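Local coordinates for protein glyoxalase 3 (Candida albicans, PDB 4LRU) that converts methylglyoxal to D-lactate in a single glutathione-independent step, detoxifying the methylglyoxal that the yeast's own metabolism produces, at residues A143-L148 / E155-G160; F113-P116 / D120-K123; K161-F166 / L186-V191; T198-E203 / F209-G214. All coordinates share one frame; numbering follows the deposited sequence.

Interaction 1. Residues A143-L148 / E155-G160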
loop_
_atom_site.group_PDB
_atom_site.type_symbol
_atom_site.label_atom_id
_atom_site.label_comp_id
_atom_site.label_asym_id
_atom_site.label_seq_id
_atom_site.Cartn_x
_atom_site.Cartn_y
_atom_site.Cartn_z
ATOM N N ALA A 143 0.971 0.959 7.390
ATOM C CA ALA A 143 0.162 1.749 8.320
ATOM C C ALA A 143 -1.278 1.241 8.379
ATOM O O ALA A 143 -1.961 1.468 9.371
ATOM C CB ALA A 143 0.196 3.224 7.951
ATOM N N ILE A 144 -1.722 0.530 7.343
ATOM C CA ILE A 144 -3.046 -0.093 7.364
ATOM C C ILE A 144 -3.204 -1.076 8.524
ATOM O O ILE A 144 -4.311 -1.329 9.002
ATOM C CB ILE A 144 -3.381 -0.764 6.014
ATOM C CG1 ILE A 144 -4.898 -0.952 5.865
ATOM C CG2 ILE A 144 -2.638 -2.082 5.872
ATOM C CD1 ILE A 144 -5.680 0.311 5.591
ATOM N N PHE A 145 -2.094 -1.624 9.002
ATOM C CA PHE A 145 -2.151 -2.601 10.079
ATOM C C PHE A 145 -2.171 -1.950 11.459
ATOM O O PHE A 145 -2.329 -2.616 12.484
ATOM C CB PHE A 145 -0.943 -3.551 10.002
ATOM C CG PHE A 145 -0.842 -4.318 8.709
ATOM C CD1 PHE A 145 -1.859 -5.159 8.307
ATOM C CD2 PHE A 145 0.293 -4.216 7.913
ATOM C CE1 PHE A 145 -1.765 -5.884 7.129
ATOM C CE2 PHE A 145 0.388 -4.917 6.726
ATOM C CZ PHE A 145 -0.644 -5.747 6.330
ATOM N N GLU A 146 -1.955 -0.642 11.500
ATOM C CA GLU A 146 -1.997 0.071 12.755
ATOM C C GLU A 146 -3.448 0.122 13.256
ATOM O O GLU A 146 -4.363 0.435 12.501
ATOM C CB GLU A 146 -1.417 1.484 12.584
ATOM C CG GLU A 146 -1.269 2.221 13.899
ATOM C CD GLU A 146 -0.695 3.619 13.761
ATOM O OE1 GLU A 146 0.029 3.867 12.786
ATOM O OE2 GLU A 146 -0.966 4.458 14.654
ATOM N N ASN A 147 -3.637 -0.228 14.522
ATOM C CA ASN A 147 -4.969 -0.329 15.138
ATOM C C ASN A 147 -5.847 -1.430 14.567
ATOM O O ASN A 147 -7.067 -1.419 14.769
ATOM C CB ASN A 147 -5.737 0.994 15.042
ATOM C CG ASN A 147 -4.929 2.174 15.527
ATOM O OD1 ASN A 147 -4.339 2.131 16.607
ATOM N ND2 ASN A 147 -4.915 3.249 14.740
ATOM N N LEU A 148 -5.262 -2.400 13.875
ATOM C CA LEU A 148 -6.080 -3.390 13.175
ATOM C C LEU A 148 -6.074 -4.734 13.886
ATOM O O LEU A 148 -5.080 -5.464 13.854
ATOM C CB LEU A 148 -5.626 -3.570 11.737
ATOM C CG LEU A 148 -6.525 -4.454 10.881
ATOM C CD1 LEU A 148 -7.971 -3.970 10.936
ATOM C CD2 LEU A 148 -6.010 -4.498 9.462
ATOM N N GLU A 155 -6.657 -10.231 18.466
ATOM C CA GLU A 155 -5.345 -9.602 18.613
ATOM C C GLU A 155 -4.967 -8.899 17.322
ATOM O O GLU A 155 -5.564 -9.141 16.273
ATOM C CB GLU A 155 -4.282 -10.645 18.993
ATOM C CG GLU A 155 -4.484 -11.271 20.362
ATOM C CD GLU A 155 -3.838 -10.478 21.508
ATOM O OE1 GLU A 155 -3.134 -9.485 21.237
ATOM O OE2 GLU A 155 -4.051 -10.840 22.685
ATOM N N PRO A 156 -3.989 -7.986 17.384
ATOM C CA PRO A 156 -3.582 -7.312 16.164
ATOM C C PRO A 156 -3.278 -8.304 15.050
ATOM O O PRO A 156 -2.640 -9.343 15.285
ATOM C CB PRO A 156 -2.329 -6.552 16.591
ATOM C CG PRO A 156 -2.593 -6.235 18.029
ATOM C CD PRO A 156 -3.324 -7.430 18.577
ATOM N N LEU A 157 -3.773 -8.009 13.861
ATOM C CA LEU A 157 -3.592 -8.896 12.725
ATOM C C LEU A 157 -2.121 -9.279 12.484
ATOM O O LEU A 157 -1.824 -10.412 12.107
ATOM C CB LEU A 157 -4.192 -8.254 11.483
ATOM C CG LEU A 157 -4.309 -9.208 10.287
ATOM C CD1 LEU A 157 -5.550 -8.867 9.475
ATOM C CD2 LEU A 157 -3.079 -9.133 9.416
ATOM N N ILE A 158 -1.203 -8.342 12.710
ATOM C CA ILE A 158 0.217 -8.630 12.537
ATOM C C ILE A 158 0.961 -8.967 13.814
ATOM O O ILE A 158 2.182 -9.069 13.796
ATOM C CB ILE A 158 0.962 -7.520 11.775
ATOM C CG1 ILE A 158 0.961 -6.197 12.553
ATOM C CG2 ILE A 158 0.368 -7.372 10.392
ATOM C CD1 ILE A 158 1.898 -5.141 11.984
ATOM N N LYS A 159 0.252 -9.202 14.907
ATOM C CA LYS A 159 0.925 -9.649 16.131
ATOM C C LYS A 159 1.697 -10.926 15.833
ATOM O O LYS A 159 1.140 -11.872 15.303
ATOM C CB LYS A 159 -0.061 -9.912 17.276
ATOM C CG LYS A 159 0.624 -10.324 18.571
ATOM C CD LYS A 159 -0.317 -10.312 19.763
ATOM C CE LYS A 159 0.363 -10.672 21.081
ATOM N NZ LYS A 159 1.423 -9.700 21.474
ATOM N N GLY A 160 2.976 -10.952 16.182
ATOM C CA GLY A 160 3.780 -12.164 16.028
ATOM C C GLY A 160 4.198 -12.459 14.590
ATOM O O GLY A 160 4.776 -13.526 14.325
HETATM O O HOH W 1 -2.355 -5.294 12.949
#
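L148 and P156 bring their CA atoms to 5.5 Å, and there L157 N donates to L148 O (2.9 Å, 168° at the hydrogen), a nearly straight bond in the carbonyl plane that ties the type II turn F145-L148 to the type I turn P156-K159. N147 takes the positive-phi place of the first turn, which asparagine tolerates well. A water donates to both F145 O and L148 O and accepts from I158 N, bridging the turns. Beside this polar seam the F145 ring is sandwiched between isoleucine methyls: I158 CG2 sits 3.9 Å from its centroid in a CH-pi contact, and I144 CG2 lies over the opposite face. The rotation of I158, with CG1 between the backbone N and the carbonyl carbon (chi1 64°), turns CG2 over the ring and brings CD1 to 3.8 Å from F145 CB. L157 CD2 meets F145 CE1 obliquely at 4.2 Å. L148 CD2 and L157 CD1 meet at 4.4 Å, a leucine pair that packs on T126 of helix 119-130. P156 and I158 instead touch E195 of helix 188-195, so the two turns, joined by the small antiparallel ribbon of strands 149-150 and 155-156, lie between these helices.

Interaction 2. Residues F113-P116 / D120-K123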
loop_
_atom_site.group_PDB
_atom_site.type_symbol
_atom_site.label_atom_id
_atom_site.label_comp_id
_atom_site.label_asym_id
_atom_site.label_seq_id
_atom_site.Cartn_x
_atom_site.Cartn_y
_atom_site.Cartn_z
ATOM N N PHE A 113 -1.531 9.329 7.460
ATOM C CA PHE A 113 -2.605 10.164 7.994
ATOM C C PHE A 113 -3.936 9.424 8.057
ATOM O O PHE A 113 -4.685 9.566 9.034
ATOM C CB PHE A 113 -2.752 11.456 7.186
ATOM C CG PHE A 113 -1.584 12.399 7.336
ATOM C CD1 PHE A 113 -0.460 12.266 6.531
ATOM C CD2 PHE A 113 -1.609 13.412 8.275
ATOM C CE1 PHE A 113 0.609 13.123 6.668
ATOM C CE2 PHE A 113 -0.540 14.292 8.414
ATOM C CZ PHE A 113 0.568 14.149 7.600
ATOM N N ASP A 114 -4.257 8.658 7.017
ATOM C CA ASP A 114 -5.567 8.030 6.939
ATOM C C ASP A 114 -5.625 6.531 7.173
ATOM O O ASP A 114 -6.588 6.041 7.765
ATOM C CB ASP A 114 -6.319 8.439 5.679
ATOM C CG ASP A 114 -5.684 7.916 4.402
ATOM O OD1 ASP A 114 -4.456 7.657 4.375
ATOM O OD2 ASP A 114 -6.431 7.803 3.417
ATOM N N TYR A 115 -4.607 5.788 6.754
ATOM C CA TYR A 115 -4.703 4.328 6.830
ATOM C C TYR A 115 -4.965 3.799 8.260
ATOM O O TYR A 115 -5.735 2.877 8.419
ATOM C CB TYR A 115 -3.476 3.629 6.236
ATOM C CG TYR A 115 -3.516 3.392 4.725
ATOM C CD1 TYR A 115 -4.444 4.028 3.892
ATOM C CD2 TYR A 115 -2.578 2.556 4.134
ATOM C CE1 TYR A 115 -4.442 3.804 2.521
ATOM C CE2 TYR A 115 -2.566 2.329 2.777
ATOM C CZ TYR A 115 -3.477 2.967 1.959
ATOM O OH TYR A 115 -3.476 2.754 0.578
ATOM N N PRO A 116 -4.324 4.381 9.294
ATOM C CA PRO A 116 -4.573 3.840 10.635
ATOM C C PRO A 116 -6.002 3.942 11.148
ATOM O O PRO A 116 -6.360 3.239 12.100
ATOM C CB PRO A 116 -3.622 4.630 11.525
ATOM C CG PRO A 116 -2.512 5.057 10.604
ATOM C CD PRO A 116 -3.201 5.333 9.292
ATOM N N ASP A 120 -13.068 1.290 6.908
ATOM C CA ASP A 120 -13.666 0.549 5.789
ATOM C C ASP A 120 -12.616 -0.232 4.979
ATOM O O ASP A 120 -12.793 -1.440 4.714
ATOM C CB ASP A 120 -14.447 1.492 4.873
ATOM C CG ASP A 120 -15.695 2.050 5.539
ATOM O OD1 ASP A 120 -16.442 1.247 6.147
ATOM O OD2 ASP A 120 -15.948 3.276 5.415
ATOM N N LEU A 121 -11.529 0.429 4.583
ATOM C CA LEU A 121 -10.409 -0.285 3.957
ATOM C C LEU A 121 -9.903 -1.394 4.873
ATOM O O LEU A 121 -9.610 -2.510 4.414
ATOM C CB LEU A 121 -9.256 0.680 3.650
ATOM C CG LEU A 121 -9.488 1.587 2.449
ATOM C CD1 LEU A 121 -8.360 2.578 2.299
ATOM C CD2 LEU A 121 -9.629 0.749 1.182
ATOM N N GLN A 122 -9.781 -1.091 6.164
ATOM C CA GLN A 122 -9.300 -2.085 7.116
ATOM C C GLN A 122 -10.218 -3.301 7.173
ATOM O O GLN A 122 -9.742 -4.444 7.312
ATOM C CB GLN A 122 -9.113 -1.464 8.498
ATOM C CG GLN A 122 -7.878 -0.576 8.587
ATOM C CD GLN A 122 -7.704 0.037 9.953
ATOM O OE1 GLN A 122 -8.689 0.385 10.611
ATOM N NE2 GLN A 122 -6.466 0.146 10.412
ATOM N N LYS A 123 -11.526 -3.061 7.080
ATOM C CA LYS A 123 -12.508 -4.137 7.095
ATOM C C LYS A 123 -12.364 -5.005 5.844
ATOM O O LYS A 123 -12.482 -6.224 5.912
ATOM C CB LYS A 123 -13.933 -3.574 7.198
ATOM C CG LYS A 123 -15.030 -4.631 7.178
ATOM C CD LYS A 123 -14.976 -5.488 8.430
ATOM C CE LYS A 123 -16.145 -6.456 8.525
ATOM N NZ LYS A 123 -15.962 -7.456 9.621
HETATM O O HOH W 2 -8.785 1.576 12.904
#
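The carbonyl oxygen P116 O receives two hydrogen bonds, one from N147 ND2 and one from a water at 3.0 Å; the same water donates to Q122 OE1 at 2.6 Å and so links the two segments. Glutamine suits this place because its amide can accept and donate at once. While OE1 takes the water, NE2 bonds to I144 O, with a weaker bond to E146 O. NE2 also lies 3.5 Å from Y115 O, but the angle there is too poor for a hydrogen bond. The Q122 chain runs fully extended beyond CG (chi2 180°), which carries the amide from the helix to the backbone of Y115 and P116.

The apolar half of the contact is a meeting of Y115 and L121. L121 CD1 touches Y115 CE1 at 4.1 Å, the two side chains crossing obliquely. Leucine serves here as a bulky hydrocarbon that also reaches L8 and A10 of strand 6-10, and the tyrosine ring rests on A10 too. The CB of P116 points away from 120-123, and its ring packs on E146; a proline fits the tight 3-10 turn at this point.

Both segments belong to the beta-alpha-beta crossover that joins the parallel neighbours 102-105 and 134-138 of the central sheet, as expected in the DJ-1/PfpI fold. Y115 brings the turn near the probable active site, its side chain about 7 Å from that of H140.

Interaction 3. Residues K161-F166 / L186-V191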
loop_
_atom_site.group_PDB
_atom_site.type_symbol
_atom_site.label_atom_id
_atom_site.label_comp_id
_atom_site.label_asym_id
_atom_site.label_seq_id
_atom_site.Cartn_x
_atom_site.Cartn_y
_atom_site.Cartn_z
ATOM N N LYS A 161 3.928 -11.516 13.685
ATOM C CA LYS A 161 4.254 -11.640 12.263
ATOM C C LYS A 161 5.452 -10.760 11.931
ATOM O O LYS A 161 5.755 -9.795 12.641
ATOM C CB LYS A 161 3.076 -11.206 11.386
ATOM C CG LYS A 161 1.787 -11.969 11.645
ATOM C CD LYS A 161 1.892 -13.441 11.297
ATOM C CE LYS A 161 0.491 -14.037 11.151
ATOM N NZ LYS A 161 0.447 -15.483 11.488
ATOM N N LYS A 162 6.124 -11.098 10.842
ATOM C CA LYS A 162 7.230 -10.302 10.321
ATOM C C LYS A 162 6.732 -9.428 9.185
ATOM O O LYS A 162 6.039 -9.904 8.287
ATOM C CB LYS A 162 8.347 -11.222 9.816
ATOM C CG LYS A 162 9.011 -12.026 10.916
ATOM C CD LYS A 162 10.136 -12.889 10.356
ATOM C CE LYS A 162 10.413 -14.116 11.212
ATOM N NZ LYS A 162 10.240 -13.865 12.667
ATOM N N ILE A 163 7.077 -8.145 9.246
ATOM C CA ILE A 163 6.797 -7.215 8.180
ATOM C C ILE A 163 8.003 -6.338 7.900
ATOM O O ILE A 163 8.931 -6.246 8.707
ATOM C CB ILE A 163 5.608 -6.297 8.497
ATOM C CG1 ILE A 163 5.926 -5.365 9.666
ATOM C CG2 ILE A 163 4.344 -7.107 8.711
ATOM C CD1 ILE A 163 4.990 -4.183 9.737
ATOM N N THR A 164 7.997 -5.732 6.727
ATOM C CA THR A 164 8.896 -4.630 6.449
ATOM C C THR A 164 8.098 -3.448 5.916
ATOM O O THR A 164 6.863 -3.478 5.891
ATOM C CB THR A 164 10.012 -5.050 5.475
ATOM O OG1 THR A 164 11.051 -4.063 5.483
ATOM C CG2 THR A 164 9.480 -5.231 4.073
ATOM N N GLY A 165 8.805 -2.390 5.549
ATOM C CA GLY A 165 8.182 -1.144 5.100
ATOM C C GLY A 165 9.235 -0.055 5.131
ATOM O O GLY A 165 10.405 -0.311 5.435
ATOM N N PHE A 166 8.813 1.172 4.872
ATOM C CA PHE A 166 9.749 2.269 4.658
ATOM C C PHE A 166 10.638 2.475 5.882
ATOM O O PHE A 166 10.178 2.434 7.021
ATOM C CB PHE A 166 9.009 3.551 4.286
ATOM C CG PHE A 166 9.860 4.545 3.538
ATOM C CD1 PHE A 166 10.185 4.337 2.207
ATOM C CD2 PHE A 166 10.412 5.634 4.188
ATOM C CE1 PHE A 166 10.968 5.227 1.527
ATOM C CE2 PHE A 166 11.193 6.539 3.502
ATOM C CZ PHE A 166 11.481 6.332 2.173
ATOM N N LEU A 186 3.534 7.323 12.876
ATOM C CA LEU A 186 4.455 6.257 13.253
ATOM C C LEU A 186 5.164 5.724 12.023
ATOM O O LEU A 186 4.532 5.467 11.003
ATOM C CB LEU A 186 3.713 5.114 13.935
ATOM C CG LEU A 186 3.050 5.419 15.280
ATOM C CD1 LEU A 186 2.498 4.125 15.856
ATOM C CD2 LEU A 186 4.015 6.076 16.246
ATOM N N THR A 187 6.476 5.541 12.138
ATOM C CA THR A 187 7.215 4.813 11.122
ATOM C C THR A 187 6.760 3.367 11.118
ATOM O O THR A 187 6.135 2.900 12.060
ATOM C CB THR A 187 8.732 4.819 11.382
ATOM O OG1 THR A 187 9.013 4.096 12.588
ATOM C CG2 THR A 187 9.246 6.226 11.490
ATOM N N ILE A 188 7.096 2.637 10.067
ATOM C CA ILE A 188 6.609 1.282 9.984
ATOM C C ILE A 188 7.228 0.409 11.077
ATOM O O ILE A 188 6.556 -0.477 11.615
ATOM C CB ILE A 188 6.768 0.683 8.579
ATOM C CG1 ILE A 188 5.943 1.487 7.545
ATOM C CG2 ILE A 188 6.331 -0.767 8.583
ATOM C CD1 ILE A 188 4.525 1.834 7.998
ATOM N N LYS A 189 8.486 0.669 11.422
ATOM C CA LYS A 189 9.109 0.009 12.556
ATOM C C LYS A 189 8.247 0.233 13.800
ATOM O O LYS A 189 7.900 -0.713 14.495
ATOM C CB LYS A 189 10.527 0.530 12.782
ATOM C CG LYS A 189 11.317 -0.266 13.811
ATOM C CD LYS A 189 12.760 0.204 13.895
ATOM C CE LYS A 189 13.567 -0.652 14.855
ATOM N NZ LYS A 189 15.014 -0.296 14.850
ATOM N N GLN A 190 7.876 1.486 14.045
ATOM C CA GLN A 190 7.040 1.842 15.196
ATOM C C GLN A 190 5.661 1.167 15.130
ATOM O O GLN A 190 5.110 0.766 16.151
ATOM C CB GLN A 190 6.878 3.363 15.281
ATOM C CG GLN A 190 8.134 4.087 15.744
ATOM C CD GLN A 190 7.945 5.599 15.798
ATOM O OE1 GLN A 190 7.518 6.209 14.822
ATOM N NE2 GLN A 190 8.239 6.200 16.947
ATOM N N VAL A 191 5.100 1.058 13.937
ATOM C CA VAL A 191 3.841 0.323 13.751
ATOM C C VAL A 191 3.997 -1.123 14.187
ATOM O O VAL A 191 3.154 -1.653 14.921
ATOM C CB VAL A 191 3.334 0.371 12.303
ATOM C CG1 VAL A 191 2.136 -0.556 12.113
ATOM C CG2 VAL A 191 2.962 1.801 11.906
HETATM O O HOH W 3 10.624 1.996 9.793
HETATM O O HOH W 4 8.363 4.314 7.978
#
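The ring of F166 meets the imidazole of H140, inferred to belong to the active site, with their planes at about 35°, and it also touches C139 and L174. The backbone N of F166 lies 3.9 Å from I188 CG1. The second flat group here is the amide of Q190, which belongs to a capping box at the start of helix 188-195. T187 N donates to a lone pair of Q190 OE1, in the carbonyl plane, and Q190 N in return donates to T187 OG1. Threonine suits the N-cap because its short hydroxyl reaches forward to the N-H of Q190 in the first turn, and glutamine is long enough to return to the N-cap backbone.

I188, the first residue of the helix proper, carries the packing. Its CG2, anti to the backbone N (chi1 -62° for CG1), points at the extended chain from I163 to G165: it lies 3.8 Å from I163 CD1, 3.9 Å from T164 O and 4.0 Å from G165 CA. I163 and I188 cross at about a right angle, meeting through CD1 and CG2. At G165 the backbone adopts a phi of 165°, easily reached only by glycine, and the absence of a beta carbon, which would run into I188 CG2, lets the backbone come this close. The hydroxyl of T164 turns to I200 O instead.

Between the helix start and the F166 backbone the link is made by solvent. Two waters each donate to F166 O, at 2.8 Å, and one accepts from I188 N while the other accepts from K189 N.

Interaction 4. Residues T198-E203 / F209-G214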
loop_
_atom_site.group_PDB
_atom_site.type_symbol
_atom_site.label_atom_id
_atom_site.label_comp_id
_atom_site.label_asym_id
_atom_site.label_seq_id
_atom_site.Cartn_x
_atom_site.Cartn_y
_atom_site.Cartn_z
ATOM N N THR A 198 7.258 -8.035 14.252
ATOM C CA THR A 198 8.702 -7.898 14.111
ATOM C C THR A 198 8.967 -7.165 12.805
ATOM O O THR A 198 8.577 -7.633 11.733
ATOM C CB THR A 198 9.392 -9.280 14.107
ATOM O OG1 THR A 198 9.211 -9.908 15.382
ATOM C CG2 THR A 198 10.867 -9.132 13.837
ATOM N N TYR A 199 9.625 -6.010 12.894
ATOM C CA TYR A 199 10.028 -5.285 11.708
ATOM C C TYR A 199 11.374 -5.833 11.206
ATOM O O TYR A 199 12.347 -5.922 11.956
ATOM C CB TYR A 199 10.141 -3.794 12.010
ATOM C CG TYR A 199 10.623 -2.969 10.852
ATOM C CD1 TYR A 199 9.754 -2.550 9.859
ATOM C CD2 TYR A 199 11.961 -2.603 10.741
ATOM C CE1 TYR A 199 10.188 -1.790 8.782
ATOM C CE2 TYR A 199 12.402 -1.841 9.681
ATOM C CZ TYR A 199 11.513 -1.433 8.708
ATOM O OH TYR A 199 11.967 -0.682 7.651
ATOM N N ILE A 200 11.403 -6.182 9.924
ATOM C CA ILE A 200 12.627 -6.634 9.269
ATOM C C ILE A 200 13.183 -5.499 8.410
ATOM O O ILE A 200 12.535 -5.059 7.456
ATOM C CB ILE A 200 12.362 -7.859 8.373
ATOM C CG1 ILE A 200 11.636 -8.968 9.140
ATOM C CG2 ILE A 200 13.676 -8.371 7.800
ATOM C CD1 ILE A 200 12.408 -9.515 10.306
ATOM N N GLU A 201 14.371 -5.016 8.760
ATOM C CA GLU A 201 14.951 -3.862 8.073
ATOM C C GLU A 201 15.786 -4.331 6.874
ATOM O O GLU A 201 16.634 -5.205 7.017
ATOM C CB GLU A 201 15.819 -3.055 9.047
ATOM C CG GLU A 201 16.619 -1.931 8.402
ATOM C CD GLU A 201 16.151 -0.547 8.814
ATOM O OE1 GLU A 201 15.544 -0.410 9.895
ATOM O OE2 GLU A 201 16.400 0.409 8.051
ATOM N N PRO A 202 15.544 -3.752 5.687
ATOM C CA PRO A 202 16.413 -4.050 4.551
ATOM C C PRO A 202 17.844 -3.566 4.829
ATOM O O PRO A 202 18.073 -2.732 5.712
ATOM C CB PRO A 202 15.796 -3.240 3.419
ATOM C CG PRO A 202 15.188 -2.068 4.123
ATOM C CD PRO A 202 14.618 -2.654 5.379
ATOM N N GLU A 203 18.805 -4.074 4.077
ATOM C CA GLU A 203 20.190 -3.649 4.282
ATOM C C GLU A 203 20.325 -2.150 4.041
ATOM O O GLU A 203 21.005 -1.447 4.797
ATOM C CB GLU A 203 21.107 -4.403 3.337
ATOM C CG GLU A 203 21.116 -5.887 3.605
ATOM C CD GLU A 203 22.456 -6.490 3.286
ATOM O OE1 GLU A 203 23.085 -7.057 4.201
ATOM O OE2 GLU A 203 22.884 -6.360 2.123
ATOM N N PHE A 209 13.148 -5.093 -1.727
ATOM C CA PHE A 209 13.078 -6.042 -0.622
ATOM C C PHE A 209 11.645 -6.215 -0.162
ATOM O O PHE A 209 10.923 -5.235 0.010
ATOM C CB PHE A 209 13.944 -5.567 0.549
ATOM C CG PHE A 209 13.976 -6.519 1.719
ATOM C CD1 PHE A 209 14.587 -7.760 1.608
ATOM C CD2 PHE A 209 13.384 -6.171 2.923
ATOM C CE1 PHE A 209 14.603 -8.634 2.683
ATOM C CE2 PHE A 209 13.415 -7.033 4.001
ATOM C CZ PHE A 209 14.006 -8.269 3.879
ATOM N N THR A 210 11.268 -7.477 0.024
ATOM C CA THR A 210 9.986 -7.846 0.580
ATOM C C THR A 210 10.125 -8.890 1.682
ATOM O O THR A 210 11.144 -9.592 1.787
ATOM C CB THR A 210 9.051 -8.440 -0.484
ATOM O OG1 THR A 210 9.590 -9.694 -0.943
ATOM C CG2 THR A 210 8.855 -7.482 -1.629
ATOM N N VAL A 211 9.071 -8.979 2.487
ATOM C CA VAL A 211 8.956 -9.999 3.521
ATOM C C VAL A 211 7.618 -10.685 3.359
ATOM O O VAL A 211 6.587 -10.014 3.230
ATOM C CB VAL A 211 9.056 -9.381 4.920
ATOM C CG1 VAL A 211 8.707 -10.407 5.988
ATOM C CG2 VAL A 211 10.453 -8.810 5.149
ATOM N N THR A 212 7.637 -12.020 3.338
ATOM C CA THR A 212 6.415 -12.818 3.314
ATOM C C THR A 212 6.328 -13.568 4.628
ATOM O O THR A 212 7.286 -14.277 5.024
ATOM C CB THR A 212 6.436 -13.823 2.140
ATOM O OG1 THR A 212 6.425 -13.111 0.894
ATOM C CG2 THR A 212 5.234 -14.741 2.212
ATOM N N ASP A 213 5.199 -13.403 5.315
ATOM C CA ASP A 213 4.894 -14.204 6.482
ATOM C C ASP A 213 3.532 -14.824 6.244
ATOM O O ASP A 213 2.494 -14.199 6.490
ATOM C CB ASP A 213 4.923 -13.363 7.766
ATOM C CG ASP A 213 4.909 -14.216 9.009
ATOM O OD1 ASP A 213 4.441 -15.376 8.903
ATOM O OD2 ASP A 213 5.412 -13.762 10.060
ATOM N N GLY A 214 3.534 -16.043 5.715
ATOM C CA GLY A 214 2.296 -16.700 5.343
ATOM C C GLY A 214 1.581 -15.911 4.268
ATOM O O GLY A 214 2.076 -15.788 3.150
#
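This contact lies at the margin of the fold, where strand 210-213, an outermost strand of the mixed central sheet, faces the chain leaving the short strand 198-199. No hydrogen bond joins the two segments; hydrophobic side chains do the work. I200 and P202 from one side meet F209 and V211 from the other.

F209 is the broad partner. Its CG, set anti to the backbone N by a chi1 of -178°, swings the ring across to the other segment, where I200 CG2 approaches its edge, 3.9 Å from CZ and near the ring plane. P202 CB comes up to CD2 of the same ring at 3.8 Å, from an oblique direction. A flat aromatic can thus serve both I200 and P202 at once, and proline, with its rigid ring, presents CB to the aromatic.

Two residues further along, V211 sends CG2 to I200 CB at 3.9 Å, the two side chains crossing at about a right angle. Beta-branched residues fit such extended chain, since their branches begin at CB and they make contact close to the backbone. The I200 backbone is occupied too, pairing with that of I163.

V211 also packs on K162, and its backbone bonds to T218 of strand 216-219, the antiparallel neighbour in the central sheet. Strand 198-199 runs parallel to strand 162-163, and Y199 leans on I188, K189 and A192 of helix 188-195.

Along the chain the four contacts close in series, interaction 2 first, then 1, 3 and 4. Interactions 1 and 2 have centres about 11 Å apart and are joined by polar bonds from the helix 119-130 side to the loop 143-148. The centre of interaction 3 is about 10 Å from that of interaction 1, where I158 CD1 meets I163 CD1, and about 9 Å from that of interaction 4, because strands 162-163 and 198-199 are parallel partners; the bond G165-Y199 reinforces that pairing. Interactions 2 and 4 are the most distant, about 22 Å between centres. Of the four, interaction 3 comes nearest the inferred active site, F166 touching C139 and H140.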